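Local atomic coordinates of thermospermine synthase (Medicago truncatula, PDB entry 6BQ6), a protein that probably transfers an aminopropyl group from decarboxylated S-adenosylmethionine to spermidine, yielding thermospermine and methylthioadenosine in plant polyamine biosynthesis. Residues B[104-109]-B[166-171]; B[118-123]-B[152-157]; B[96-101]-B[293-298]; B[198-203]-B[212-217]. All blocks are in the same frame, centred on the assembly; numbering follows the deposited sequence.

Contact 1: B[104-109]-B[166-171]; sequences NVFIMG and AELEGK
Apolar packing of a buried phenylalanine against a helix joins F106 on strand 104-107, an inner strand of the large mixed sheet, to L168 and E167 on helix 164-169. L168 sets its CD2 methyl squarely over one face of the F106 ring, a CH-pi contact in which CD2 lies 3.8 Å from the ring centroid and only 4° off the ring normal. Its branch carbon CG follows at the rim, 3.9 Å from F106 CE1. E167 comes in at the ring edge instead: its CG lies near the ring plane, 3.9 Å from F106 CE2, while its carboxylate turns off to form a salt bridge with K171 NZ through OE2 and a hydrogen bond with N162 through OE1. F106 has CG anti to the backbone N (chi1 -173°), which carries the ring off the strand toward the helix. Such a helix laid on an inner parallel strand belongs to the Rossmann-like fold of the spermidine synthase family, and strands 127-132 and 175-181 flank F106 through C131 and I178. With an alanine at F106, L168 CD2 would probably lose the surface it rests on and a gap would open between sheet and helix. M108 adds a looser touch, SD to L168 CD1 at 4.4 Å, and its side chain lies about 4 Å from that of A164, which binds adenosine in another crystal structure of this protein.

Contact 2: B[118-123]-B[152-157]; sequences ELLRHK and FHDSRL
L120 lays its CD2 methyl over one face of the R156 guanidinium, offset toward the rim, with CD2 3.6 Å from R156 NH2. L120 lies in the last part of the helix that follows the first strand of the Rossmann-like domain, and R156 sits in the type I turn that leads into edge strand 157-161. The arginine also ties itself to the backbone there: NH2 donates to L120 O at 2.9 Å, in the carbonyl plane and on a lone pair, while NH1 donates to I125 O and, weakly, to H122 O. D154, two residues before R156 in the same turn, holds the guanidinium side-on with OD2 to NH2 at 3.0 Å and OD1 to NE at 3.1 Å. This two-point salt bridge should fix the rotation of the group beneath L120. The leucine also packs its CD1 against D154 CB at 3.8 Å. On its anti lone pair, D154 OD1 also accepts the backbone N of R156 at 2.9 Å, closing an Asx turn.

Contact 3: B[96-101]-B[293-298]; sequences LLHHPM and KTFVSS
Helix 84-98 meets helix 292-298, near the end of the chain, through a single buried aromatic pair, H98 with F295. The rings form an offset edge-to-face pair: the imidazole turns its edge to the phenyl face, with centroids 5.4 Å apart and planes at 66°. H98 CE1 makes the closest touch, 3.6 Å from F295 CE2, and NE2 stands farther back at 4.1 Å from the same CE2 atom. F295 has CG anti to the backbone N (chi1 180°), which extends the ring from its helix toward H98, while H98 ND1 bonds P94 O one turn earlier in its own helix. The pair thus joins the helix that precedes the first strand, 104-107, of the Rossmann-like sheet to the helices near the chain end. L275 of helix 272-282 packs on both rings, and F295 also meets Y247 edge-to-face. Were F295 an alanine, the H98 edge would probably lose its aromatic face and L275 would border a gap. On helix 292-298, T294 OG1 bonds the backbone N of K303 of the second subunit.

Contact 4: B[198-203]-B[212-217]; sequences DFYELT and GIFVTQ
Y200 and F214 meet ring against ring, CE1 of Y200 lying 3.5 Å from CE2 of F214. The planes stand at 56° with centroids 5.3 Å apart, an oblique meeting. CZ of F214 also comes close, 3.7 Å from the same Y200 CE1, so one corner of the tyrosine ring bears against two neighbouring carbons of the phenylalanine. Farther along, the hydroxyl end of Y200 passes T216, whose CG2 is 4.3 Å from OH. With CG anti to the backbone N (chi1 177°), F214 carries its ring out toward the helix, whereas Y200 has CG beside its backbone N (chi1 -68°), and its ring then swings over to the strand. Next along the strand, T216 OG1 donates to Q217 O at 2.7 Å. Q217 lines the pocket of the bound thermospermine, its amide held by D184 and W258, so F214 lies on the same strand as a pocket residue. Helix 197-204 here covers one face of strand 212-220 in the Rossmann-like sheet, with helix 230-238 alongside, L237 touching both rings and I233 touching T216, while on the sheet's other face I213 and V215 pack on A95 of helix 84-98.

Overall arrangement
Contacts 1 and 4 lie side by side, centres 11 Å apart, on one face of the large sheet: M108 CE packs 3.8 Å from F214 CE1, and E169 OE2 probably bonds T203 OG1 at 2.7 Å. They are also the pair nearest the active site, with the side chains of M108 and T216 about 6 and 7 Å from that of D181, the predicted proton acceptor, and each about 9 Å from bound thermospermine. Contact 2, 17 Å from contact 1 between centres, joins it where I107 CD1 meets L119 CD1 at 3.7 Å. Contact 3 meets contact 2 through L96 and contact 4 through I213; contacts 2 and 3 lie away from the annotated sites.

Contact 1: B[104-109]-B[166-171]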
loop_
_atom_site.group_PDB
_atom_site.type_symbol
_atom_site.label_atom_id
_atom_site.label_comp_id
_atom_site.label_asym_id
_atom_site.label_seq_id
_atom_site.Cartn_x
_atom_site.Cartn_y
_atom_site.Cartn_z
ATOM N N ASN B 104 -5.067 -46.548 0.736
ATOM C CA ASN B 104 -5.518 -45.908 1.948
ATOM C C ASN B 104 -4.571 -44.749 2.265
ATOM O O ASN B 104 -3.369 -44.976 2.457
ATOM C CB ASN B 104 -5.547 -46.922 3.073
ATOM C CG ASN B 104 -6.666 -47.956 2.896
ATOM O OD1 ASN B 104 -6.469 -49.043 2.309
ATOM N ND2 ASN B 104 -7.845 -47.616 3.352
ATOM N N VAL B 105 -5.124 -43.532 2.281
ATOM C CA VAL B 105 -4.334 -42.333 2.538
ATOM C C VAL B 105 -4.896 -41.454 3.641
ATOM O O VAL B 105 -6.098 -41.282 3.776
ATOM C CB VAL B 105 -4.183 -41.480 1.271
ATOM C CG1 VAL B 105 -5.537 -41.016 0.781
ATOM C CG2 VAL B 105 -3.317 -40.258 1.520
ATOM N N PHE B 106 -3.993 -40.881 4.423
ATOM C CA PHE B 106 -4.321 -39.987 5.527
ATOM C C PHE B 106 -3.759 -38.598 5.216
ATOM O O PHE B 106 -2.593 -38.494 4.868
ATOM C CB PHE B 106 -3.663 -40.527 6.797
ATOM C CG PHE B 106 -4.037 -39.804 8.046
ATOM C CD1 PHE B 106 -3.307 -38.741 8.476
ATOM C CD2 PHE B 106 -5.061 -40.288 8.861
ATOM C CE1 PHE B 106 -3.637 -38.062 9.637
ATOM C CE2 PHE B 106 -5.388 -39.648 10.062
ATOM C CZ PHE B 106 -4.669 -38.548 10.462
ATOM N N ILE B 107 -4.613 -37.592 5.295
ATOM C CA ILE B 107 -4.181 -36.201 5.114
ATOM C C ILE B 107 -4.049 -35.521 6.482
ATOM O O ILE B 107 -5.043 -35.435 7.217
ATOM C CB ILE B 107 -5.146 -35.369 4.295
ATOM C CG1 ILE B 107 -5.500 -36.038 2.947
ATOM C CG2 ILE B 107 -4.490 -34.005 4.040
ATOM C CD1 ILE B 107 -6.764 -35.487 2.305
ATOM N N MET B 108 -2.847 -35.016 6.843
ATOM C CA MET B 108 -2.708 -34.118 7.958
ATOM C C MET B 108 -3.019 -32.725 7.488
ATOM O O MET B 108 -2.227 -32.151 6.719
ATOM C CB MET B 108 -1.281 -34.175 8.532
ATOM C CG MET B 108 -0.766 -35.582 8.715
ATOM S SD MET B 108 0.727 -35.547 9.722
ATOM C CE MET B 108 1.873 -34.642 8.702
ATOM N N GLY B 109 -4.160 -32.189 7.899
ATOM C CA GLY B 109 -4.621 -30.855 7.486
ATOM C C GLY B 109 -5.497 -30.984 6.282
ATOM O O GLY B 109 -6.440 -31.739 6.264
ATOM N N ALA B 166 -2.439 -36.764 17.537
ATOM C CA ALA B 166 -3.364 -37.508 18.389
ATOM C C ALA B 166 -4.129 -38.550 17.626
ATOM O O ALA B 166 -4.283 -39.688 18.103
ATOM C CB ALA B 166 -4.346 -36.539 19.041
ATOM N N GLU B 167 -4.620 -38.168 16.441
ATOM C CA GLU B 167 -5.389 -39.111 15.612
ATOM C C GLU B 167 -4.585 -40.328 15.185
ATOM O O GLU B 167 -5.030 -41.466 15.378
ATOM C CB GLU B 167 -5.947 -38.413 14.383
ATOM C CG GLU B 167 -6.919 -39.220 13.581
ATOM C CD GLU B 167 -8.202 -39.576 14.323
ATOM O OE1 GLU B 167 -8.523 -38.893 15.317
ATOM O OE2 GLU B 167 -8.920 -40.503 13.847
ATOM N N LEU B 168 -3.372 -40.099 14.673
ATOM C CA LEU B 168 -2.507 -41.206 14.250
ATOM C C LEU B 168 -2.109 -42.117 15.425
ATOM O O LEU B 168 -2.134 -43.338 15.289
ATOM C CB LEU B 168 -1.253 -40.700 13.551
ATOM C CG LEU B 168 -1.491 -40.120 12.138
ATOM C CD1 LEU B 168 -0.292 -39.310 11.663
ATOM C CD2 LEU B 168 -1.802 -41.224 11.150
ATOM N N GLU B 169 -1.738 -41.504 16.540
ATOM C CA GLU B 169 -1.256 -42.253 17.710
ATOM C C GLU B 169 -2.343 -43.085 18.321
ATOM O O GLU B 169 -2.048 -44.147 18.855
ATOM C CB GLU B 169 -0.723 -41.319 18.786
ATOM C CG GLU B 169 0.614 -40.792 18.395
ATOM C CD GLU B 169 1.394 -40.151 19.521
ATOM O OE1 GLU B 169 0.772 -39.524 20.413
ATOM O OE2 GLU B 169 2.652 -40.266 19.439
ATOM N N GLY B 170 -3.579 -42.605 18.243
ATOM C CA GLY B 170 -4.712 -43.267 18.881
ATOM C C GLY B 170 -5.323 -44.434 18.163
ATOM O O GLY B 170 -6.225 -45.074 18.702
ATOM N N LYS B 171 -4.886 -44.716 16.940
ATOM C CA LYS B 171 -5.369 -45.840 16.168
ATOM C C LYS B 171 -4.212 -46.609 15.576
ATOM O O LYS B 171 -3.151 -46.029 15.266
ATOM C CB LYS B 171 -6.272 -45.356 15.030
ATOM C CG LYS B 171 -7.560 -44.674 15.461
ATOM C CD LYS B 171 -8.496 -44.528 14.266
ATOM C CE LYS B 171 -9.858 -43.966 14.628
ATOM N NZ LYS B 171 -9.767 -42.738 15.460
#

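Contact 2: B[118-123]-B[152-157]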
loop_
_atom_site.group_PDB
_atom_site.type_symbol
_atom_site.label_atom_id
_atom_site.label_comp_id
_atom_site.label_asym_id
_atom_site.label_seq_id
_atom_site.Cartn_x
_atom_site.Cartn_y
_atom_site.Cartn_z
ATOM N N GLU B 118 -7.768 -34.252 -5.442
ATOM C CA GLU B 118 -6.745 -34.869 -6.275
ATOM C C GLU B 118 -6.486 -36.348 -5.942
ATOM O O GLU B 118 -6.255 -37.152 -6.811
ATOM C CB GLU B 118 -5.443 -34.065 -6.225
ATOM C CG GLU B 118 -5.563 -32.677 -6.822
ATOM C CD GLU B 118 -6.017 -32.688 -8.295
ATOM O OE1 GLU B 118 -5.557 -33.498 -9.103
ATOM O OE2 GLU B 118 -6.865 -31.836 -8.652
ATOM N N LEU B 119 -6.446 -36.688 -4.651
ATOM C CA LEU B 119 -6.324 -38.075 -4.224
ATOM C C LEU B 119 -7.430 -38.966 -4.781
ATOM O O LEU B 119 -7.156 -40.062 -5.235
ATOM C CB LEU B 119 -6.361 -38.190 -2.717
ATOM C CG LEU B 119 -5.091 -37.670 -2.007
ATOM C CD1 LEU B 119 -5.340 -37.265 -0.564
ATOM C CD2 LEU B 119 -3.957 -38.654 -2.119
ATOM N N LEU B 120 -8.640 -38.447 -4.777
ATOM C CA LEU B 120 -9.817 -39.225 -5.243
ATOM C C LEU B 120 -9.872 -39.427 -6.760
ATOM O O LEU B 120 -10.651 -40.219 -7.256
ATOM C CB LEU B 120 -11.093 -38.542 -4.747
ATOM C CG LEU B 120 -11.239 -38.662 -3.206
ATOM C CD1 LEU B 120 -12.260 -37.648 -2.734
ATOM C CD2 LEU B 120 -11.660 -40.035 -2.686
ATOM N N ARG B 121 -9.058 -38.700 -7.513
ATOM C CA ARG B 121 -8.848 -38.988 -8.928
ATOM C C ARG B 121 -8.147 -40.303 -9.182
ATOM O O ARG B 121 -8.194 -40.788 -10.290
ATOM C CB ARG B 121 -8.106 -37.845 -9.632
ATOM C CG ARG B 121 -8.917 -36.552 -9.631
ATOM C CD ARG B 121 -8.157 -35.385 -10.271
ATOM N NE ARG B 121 -7.753 -35.687 -11.639
ATOM C CZ ARG B 121 -6.649 -35.247 -12.252
ATOM N NH1 ARG B 121 -5.759 -34.495 -11.645
ATOM N NH2 ARG B 121 -6.413 -35.618 -13.483
ATOM N N HIS B 122 -7.450 -40.856 -8.187
ATOM C CA HIS B 122 -6.775 -42.122 -8.340
ATOM C C HIS B 122 -7.723 -43.275 -8.200
ATOM O O HIS B 122 -8.303 -43.474 -7.151
ATOM C CB HIS B 122 -5.654 -42.210 -7.322
ATOM C CG HIS B 122 -4.472 -41.384 -7.696
ATOM N ND1 HIS B 122 -3.303 -41.946 -8.153
ATOM C CD2 HIS B 122 -4.259 -40.044 -7.640
ATOM C CE1 HIS B 122 -2.421 -40.988 -8.397
ATOM N NE2 HIS B 122 -2.981 -39.828 -8.105
ATOM N N LYS B 123 -7.826 -44.099 -9.248
ATOM C CA LYS B 123 -8.732 -45.249 -9.163
ATOM C C LYS B 123 -8.331 -46.320 -8.172
ATOM O O LYS B 123 -9.197 -47.092 -7.756
ATOM C CB LYS B 123 -8.950 -45.861 -10.564
ATOM C CG LYS B 123 -9.735 -44.919 -11.416
ATOM C CD LYS B 123 -9.813 -45.384 -12.863
ATOM C CE LYS B 123 -8.491 -45.226 -13.595
ATOM N NZ LYS B 123 -8.678 -45.401 -15.086
ATOM N N PHE B 152 -15.954 -33.810 -1.608
ATOM C CA PHE B 152 -16.532 -33.810 -0.258
ATOM C C PHE B 152 -17.664 -34.795 -0.108
ATOM O O PHE B 152 -17.925 -35.264 0.995
ATOM C CB PHE B 152 -17.005 -32.434 0.166
ATOM C CG PHE B 152 -15.944 -31.594 0.759
ATOM C CD1 PHE B 152 -15.341 -31.981 1.954
ATOM C CD2 PHE B 152 -15.564 -30.420 0.162
ATOM C CE1 PHE B 152 -14.373 -31.192 2.525
ATOM C CE2 PHE B 152 -14.588 -29.640 0.735
ATOM C CZ PHE B 152 -13.982 -30.037 1.893
ATOM N N HIS B 153 -18.351 -35.081 -1.208
ATOM C CA HIS B 153 -19.456 -36.082 -1.221
ATOM C C HIS B 153 -19.097 -37.527 -1.620
ATOM O O HIS B 153 -19.957 -38.435 -1.650
ATOM C CB HIS B 153 -20.575 -35.518 -2.086
ATOM C CG HIS B 153 -21.249 -34.363 -1.426
ATOM N ND1 HIS B 153 -20.798 -33.067 -1.551
ATOM C CD2 HIS B 153 -22.293 -34.319 -0.560
ATOM C CE1 HIS B 153 -21.537 -32.271 -0.798
ATOM N NE2 HIS B 153 -22.469 -33.002 -0.206
ATOM N N ASP B 154 -17.816 -37.750 -1.872
ATOM C CA ASP B 154 -17.307 -39.053 -2.229
ATOM C C ASP B 154 -17.370 -39.976 -1.006
ATOM O O ASP B 154 -16.828 -39.659 0.048
ATOM C CB ASP B 154 -15.883 -38.906 -2.756
ATOM C CG ASP B 154 -15.383 -40.133 -3.519
ATOM O OD1 ASP B 154 -15.366 -41.238 -2.972
ATOM O OD2 ASP B 154 -14.887 -39.994 -4.656
ATOM N N SER B 155 -17.961 -41.158 -1.177
ATOM C CA SER B 155 -18.102 -42.099 -0.081
ATOM C C SER B 155 -16.774 -42.609 0.443
ATOM O O SER B 155 -16.744 -43.166 1.556
ATOM C CB SER B 155 -18.966 -43.322 -0.512
ATOM O OG SER B 155 -18.337 -43.964 -1.589
ATOM N N ARG B 156 -15.693 -42.427 -0.334
ATOM C CA ARG B 156 -14.381 -42.858 0.102
ATOM C C ARG B 156 -13.747 -41.895 1.087
ATOM O O ARG B 156 -12.749 -42.258 1.698
ATOM C CB ARG B 156 -13.490 -43.051 -1.103
ATOM C CG ARG B 156 -13.894 -44.215 -2.007
ATOM C CD ARG B 156 -12.959 -44.290 -3.193
ATOM N NE ARG B 156 -13.176 -43.150 -4.082
ATOM C CZ ARG B 156 -12.360 -42.747 -5.042
ATOM N NH1 ARG B 156 -11.246 -43.383 -5.325
ATOM N NH2 ARG B 156 -12.681 -41.696 -5.754
ATOM N N LEU B 157 -14.303 -40.691 1.217
ATOM C CA LEU B 157 -13.746 -39.644 2.099
ATOM C C LEU B 157 -14.332 -39.674 3.505
ATOM O O LEU B 157 -15.549 -39.719 3.677
ATOM C CB LEU B 157 -13.961 -38.267 1.487
ATOM C CG LEU B 157 -13.396 -37.056 2.253
ATOM C CD1 LEU B 157 -11.896 -37.181 2.423
ATOM C CD2 LEU B 157 -13.785 -35.795 1.527
#

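Contact 3: B[96-101]-B[293-298]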
loop_
_atom_site.group_PDB
_atom_site.type_symbol
_atom_site.label_atom_id
_atom_site.label_comp_id
_atom_site.label_asym_id
_atom_site.label_seq_id
_atom_site.Cartn_x
_atom_site.Cartn_y
_atom_site.Cartn_z
ATOM N N LEU B 96 1.626 -40.644 -4.898
ATOM C CA LEU B 96 0.774 -41.816 -5.210
ATOM C C LEU B 96 1.312 -42.576 -6.425
ATOM O O LEU B 96 1.269 -43.811 -6.489
ATOM C CB LEU B 96 -0.661 -41.448 -5.420
ATOM C CG LEU B 96 -1.506 -41.422 -4.131
ATOM C CD1 LEU B 96 -1.086 -40.326 -3.162
ATOM C CD2 LEU B 96 -2.971 -41.329 -4.482
ATOM N N LEU B 97 1.865 -41.843 -7.391
ATOM C CA LEU B 97 2.398 -42.493 -8.558
ATOM C C LEU B 97 3.650 -43.330 -8.297
ATOM O O LEU B 97 3.899 -44.277 -9.013
ATOM C CB LEU B 97 2.674 -41.459 -9.677
ATOM C CG LEU B 97 1.438 -40.778 -10.240
ATOM C CD1 LEU B 97 1.806 -39.550 -11.046
ATOM C CD2 LEU B 97 0.619 -41.758 -11.100
ATOM N N HIS B 98 4.452 -42.975 -7.312
ATOM C CA HIS B 98 5.612 -43.723 -6.976
ATOM C C HIS B 98 5.249 -44.956 -6.179
ATOM O O HIS B 98 6.088 -45.865 -6.087
ATOM C CB HIS B 98 6.613 -42.885 -6.212
ATOM C CG HIS B 98 7.453 -41.975 -7.085
ATOM N ND1 HIS B 98 7.004 -40.775 -7.557
ATOM C CD2 HIS B 98 8.704 -42.128 -7.584
ATOM C CE1 HIS B 98 7.936 -40.213 -8.310
ATOM N NE2 HIS B 98 8.993 -41.001 -8.323
ATOM N N HIS B 99 4.032 -44.983 -5.643
ATOM C CA HIS B 99 3.547 -46.131 -4.896
ATOM C C HIS B 99 3.039 -47.215 -5.849
ATOM O O HIS B 99 2.444 -46.910 -6.896
ATOM C CB HIS B 99 2.416 -45.688 -3.989
ATOM C CG HIS B 99 2.177 -46.652 -2.886
ATOM N ND1 HIS B 99 1.443 -47.797 -3.074
ATOM C CD2 HIS B 99 2.634 -46.691 -1.613
ATOM C CE1 HIS B 99 1.436 -48.501 -1.956
ATOM N NE2 HIS B 99 2.165 -47.863 -1.053
ATOM N N PRO B 100 3.264 -48.500 -5.517
ATOM C CA PRO B 100 2.837 -49.540 -6.466
ATOM C C PRO B 100 1.319 -49.692 -6.608
ATOM O O PRO B 100 0.817 -49.973 -7.703
ATOM C CB PRO B 100 3.527 -50.808 -5.922
ATOM C CG PRO B 100 3.788 -50.534 -4.494
ATOM C CD PRO B 100 4.116 -49.053 -4.457
ATOM N N MET B 101 0.593 -49.475 -5.524
ATOM C CA MET B 101 -0.862 -49.587 -5.496
ATOM C C MET B 101 -1.422 -48.947 -4.213
ATOM O O MET B 101 -1.650 -49.597 -3.204
ATOM C CB MET B 101 -1.262 -51.076 -5.597
ATOM C CG MET B 101 -2.766 -51.271 -5.806
ATOM S SD MET B 101 -3.118 -53.027 -5.748
ATOM C CE MET B 101 -2.797 -53.407 -4.027
ATOM N N LYS B 293 7.729 -35.567 -17.251
ATOM C CA LYS B 293 8.836 -34.638 -17.465
ATOM C C LYS B 293 8.807 -33.470 -16.485
ATOM O O LYS B 293 9.846 -33.018 -15.975
ATOM C CB LYS B 293 8.852 -34.092 -18.898
ATOM C CG LYS B 293 9.529 -34.970 -19.942
ATOM C CD LYS B 293 9.611 -34.111 -21.212
ATOM C CE LYS B 293 10.260 -34.812 -22.375
ATOM N NZ LYS B 293 10.561 -33.800 -23.435
ATOM N N THR B 294 7.607 -33.008 -16.189
ATOM C CA THR B 294 7.432 -31.932 -15.211
ATOM C C THR B 294 7.950 -32.342 -13.851
ATOM O O THR B 294 8.677 -31.572 -13.189
ATOM C CB THR B 294 5.974 -31.448 -15.121
ATOM O OG1 THR B 294 5.487 -31.078 -16.416
ATOM C CG2 THR B 294 5.864 -30.207 -14.238
ATOM N N PHE B 295 7.602 -33.559 -13.411
ATOM C CA PHE B 295 8.101 -34.009 -12.129
ATOM C C PHE B 295 9.610 -34.145 -12.095
ATOM O O PHE B 295 10.258 -33.737 -11.112
ATOM C CB PHE B 295 7.430 -35.318 -11.671
ATOM C CG PHE B 295 7.955 -35.754 -10.366
ATOM C CD1 PHE B 295 7.631 -35.009 -9.250
ATOM C CD2 PHE B 295 8.918 -36.737 -10.269
ATOM C CE1 PHE B 295 8.209 -35.269 -8.016
ATOM C CE2 PHE B 295 9.487 -37.018 -9.027
ATOM C CZ PHE B 295 9.120 -36.274 -7.916
ATOM N N VAL B 296 10.196 -34.683 -13.155
ATOM C CA VAL B 296 11.654 -34.836 -13.202
ATOM C C VAL B 296 12.313 -33.472 -13.146
ATOM O O VAL B 296 13.268 -33.313 -12.393
ATOM C CB VAL B 296 12.109 -35.667 -14.415
ATOM C CG1 VAL B 296 13.618 -35.491 -14.670
ATOM C CG2 VAL B 296 11.681 -37.105 -14.190
ATOM N N SER B 297 11.751 -32.496 -13.859
ATOM C CA SER B 297 12.250 -31.098 -13.834
ATOM C C SER B 297 12.118 -30.506 -12.415
ATOM O O SER B 297 13.085 -29.961 -11.856
ATOM C CB SER B 297 11.448 -30.228 -14.813
ATOM O OG SER B 297 11.923 -28.854 -14.738
ATOM N N SER B 298 10.946 -30.694 -11.812
ATOM C CA SER B 298 10.679 -30.217 -10.440
ATOM C C SER B 298 11.631 -30.774 -9.427
ATOM O O SER B 298 11.971 -30.083 -8.453
ATOM C CB SER B 298 9.261 -30.563 -9.966
ATOM O OG SER B 298 8.343 -29.754 -10.712
#

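Contact 4: B[198-203]-B[212-217]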
loop_
_atom_site.group_PDB
_atom_site.type_symbol
_atom_site.label_atom_id
_atom_site.label_comp_id
_atom_site.label_asym_id
_atom_site.label_seq_id
_atom_site.Cartn_x
_atom_site.Cartn_y
_atom_site.Cartn_z
ATOM N N ASP B 198 11.225 -36.604 15.869
ATOM C CA ASP B 198 10.553 -37.589 16.726
ATOM C C ASP B 198 9.129 -37.898 16.273
ATOM O O ASP B 198 8.705 -39.062 16.343
ATOM C CB ASP B 198 10.540 -37.131 18.165
ATOM C CG ASP B 198 11.857 -37.424 18.895
ATOM O OD1 ASP B 198 12.808 -37.995 18.311
ATOM O OD2 ASP B 198 11.935 -37.067 20.097
ATOM N N PHE B 199 8.387 -36.882 15.820
ATOM C CA PHE B 199 7.071 -37.135 15.215
ATOM C C PHE B 199 7.169 -38.127 14.049
ATOM O O PHE B 199 6.453 -39.139 13.987
ATOM C CB PHE B 199 6.385 -35.827 14.787
ATOM C CG PHE B 199 5.132 -36.053 13.983
ATOM C CD1 PHE B 199 3.990 -36.554 14.598
ATOM C CD2 PHE B 199 5.163 -35.938 12.632
ATOM C CE1 PHE B 199 2.856 -36.828 13.871
ATOM C CE2 PHE B 199 4.035 -36.185 11.892
ATOM C CZ PHE B 199 2.886 -36.647 12.510
ATOM N N TYR B 200 8.069 -37.845 13.132
ATOM C CA TYR B 200 8.197 -38.674 11.943
ATOM C C TYR B 200 8.614 -40.073 12.298
ATOM O O TYR B 200 8.031 -41.012 11.784
ATOM C CB TYR B 200 9.212 -38.087 10.996
ATOM C CG TYR B 200 8.851 -36.791 10.333
ATOM C CD1 TYR B 200 7.550 -36.533 9.854
ATOM C CD2 TYR B 200 9.837 -35.842 10.086
ATOM C CE1 TYR B 200 7.245 -35.334 9.203
ATOM C CE2 TYR B 200 9.544 -34.673 9.415
ATOM C CZ TYR B 200 8.239 -34.419 8.971
ATOM O OH TYR B 200 7.962 -33.237 8.299
ATOM N N GLU B 201 9.599 -40.200 13.200
ATOM C CA GLU B 201 10.137 -41.508 13.575
ATOM C C GLU B 201 9.193 -42.338 14.407
ATOM O O GLU B 201 9.069 -43.522 14.153
ATOM C CB GLU B 201 11.472 -41.368 14.326
ATOM C CG GLU B 201 12.301 -42.664 14.341
ATOM C CD GLU B 201 13.643 -42.485 15.030
ATOM O OE1 GLU B 201 14.366 -43.512 15.183
ATOM O OE2 GLU B 201 13.972 -41.320 15.396
ATOM N N LEU B 202 8.581 -41.731 15.405
ATOM C CA LEU B 202 7.883 -42.452 16.465
ATOM C C LEU B 202 6.396 -42.438 16.297
ATOM O O LEU B 202 5.735 -43.268 16.896
ATOM C CB LEU B 202 8.242 -41.876 17.838
ATOM C CG LEU B 202 9.739 -41.940 18.164
ATOM C CD1 LEU B 202 10.016 -41.424 19.569
ATOM C CD2 LEU B 202 10.320 -43.348 17.986
ATOM N N THR B 203 5.838 -41.547 15.470
ATOM C CA THR B 203 4.375 -41.455 15.299
ATOM C C THR B 203 3.976 -41.772 13.881
ATOM O O THR B 203 3.102 -42.592 13.643
ATOM C CB THR B 203 3.795 -40.078 15.768
ATOM O OG1 THR B 203 4.067 -39.842 17.176
ATOM C CG2 THR B 203 2.312 -39.965 15.488
ATOM N N GLY B 212 5.276 -47.581 2.090
ATOM C CA GLY B 212 4.527 -46.360 2.335
ATOM C C GLY B 212 5.328 -45.163 1.942
ATOM O O GLY B 212 6.563 -45.207 2.028
ATOM N N ILE B 213 4.629 -44.104 1.533
ATOM C CA ILE B 213 5.307 -42.876 1.107
ATOM C C ILE B 213 4.706 -41.734 1.904
ATOM O O ILE B 213 3.492 -41.653 2.026
ATOM C CB ILE B 213 5.172 -42.620 -0.396
ATOM C CG1 ILE B 213 5.841 -43.764 -1.197
ATOM C CG2 ILE B 213 5.822 -41.258 -0.727
ATOM C CD1 ILE B 213 5.615 -43.740 -2.684
ATOM N N PHE B 214 5.553 -40.891 2.483
ATOM C CA PHE B 214 5.134 -39.656 3.117
ATOM C C PHE B 214 5.427 -38.525 2.089
ATOM O O PHE B 214 6.499 -38.519 1.449
ATOM C CB PHE B 214 5.906 -39.426 4.409
ATOM C CG PHE B 214 5.580 -38.120 5.093
ATOM C CD1 PHE B 214 4.272 -37.824 5.525
ATOM C CD2 PHE B 214 6.597 -37.130 5.286
ATOM C CE1 PHE B 214 3.967 -36.618 6.150
ATOM C CE2 PHE B 214 6.264 -35.924 5.892
ATOM C CZ PHE B 214 4.970 -35.661 6.345
ATOM N N VAL B 215 4.527 -37.561 2.023
ATOM C CA VAL B 215 4.822 -36.303 1.311
ATOM C C VAL B 215 4.318 -35.157 2.190
ATOM O O VAL B 215 3.233 -35.240 2.790
ATOM C CB VAL B 215 4.218 -36.239 -0.110
ATOM C CG1 VAL B 215 2.713 -36.446 -0.095
ATOM C CG2 VAL B 215 4.587 -34.935 -0.821
ATOM N N THR B 216 5.095 -34.084 2.256
ATOM C CA THR B 216 4.644 -32.880 2.906
ATOM C C THR B 216 4.878 -31.693 1.981
ATOM O O THR B 216 5.938 -31.595 1.347
ATOM C CB THR B 216 5.302 -32.659 4.307
ATOM O OG1 THR B 216 4.741 -31.483 4.901
ATOM C CG2 THR B 216 6.806 -32.535 4.216
ATOM N N GLN B 217 3.989 -30.709 2.056
ATOM C CA GLN B 217 4.328 -29.385 1.615
ATOM C C GLN B 217 5.502 -28.880 2.479
ATOM O O GLN B 217 5.638 -29.220 3.655
ATOM C CB GLN B 217 3.137 -28.472 1.626
ATOM C CG GLN B 217 2.765 -27.847 2.972
ATOM C CD GLN B 217 3.553 -26.582 3.247
ATOM O OE1 GLN B 217 4.051 -25.936 2.334
ATOM N NE2 GLN B 217 3.766 -26.287 4.508
#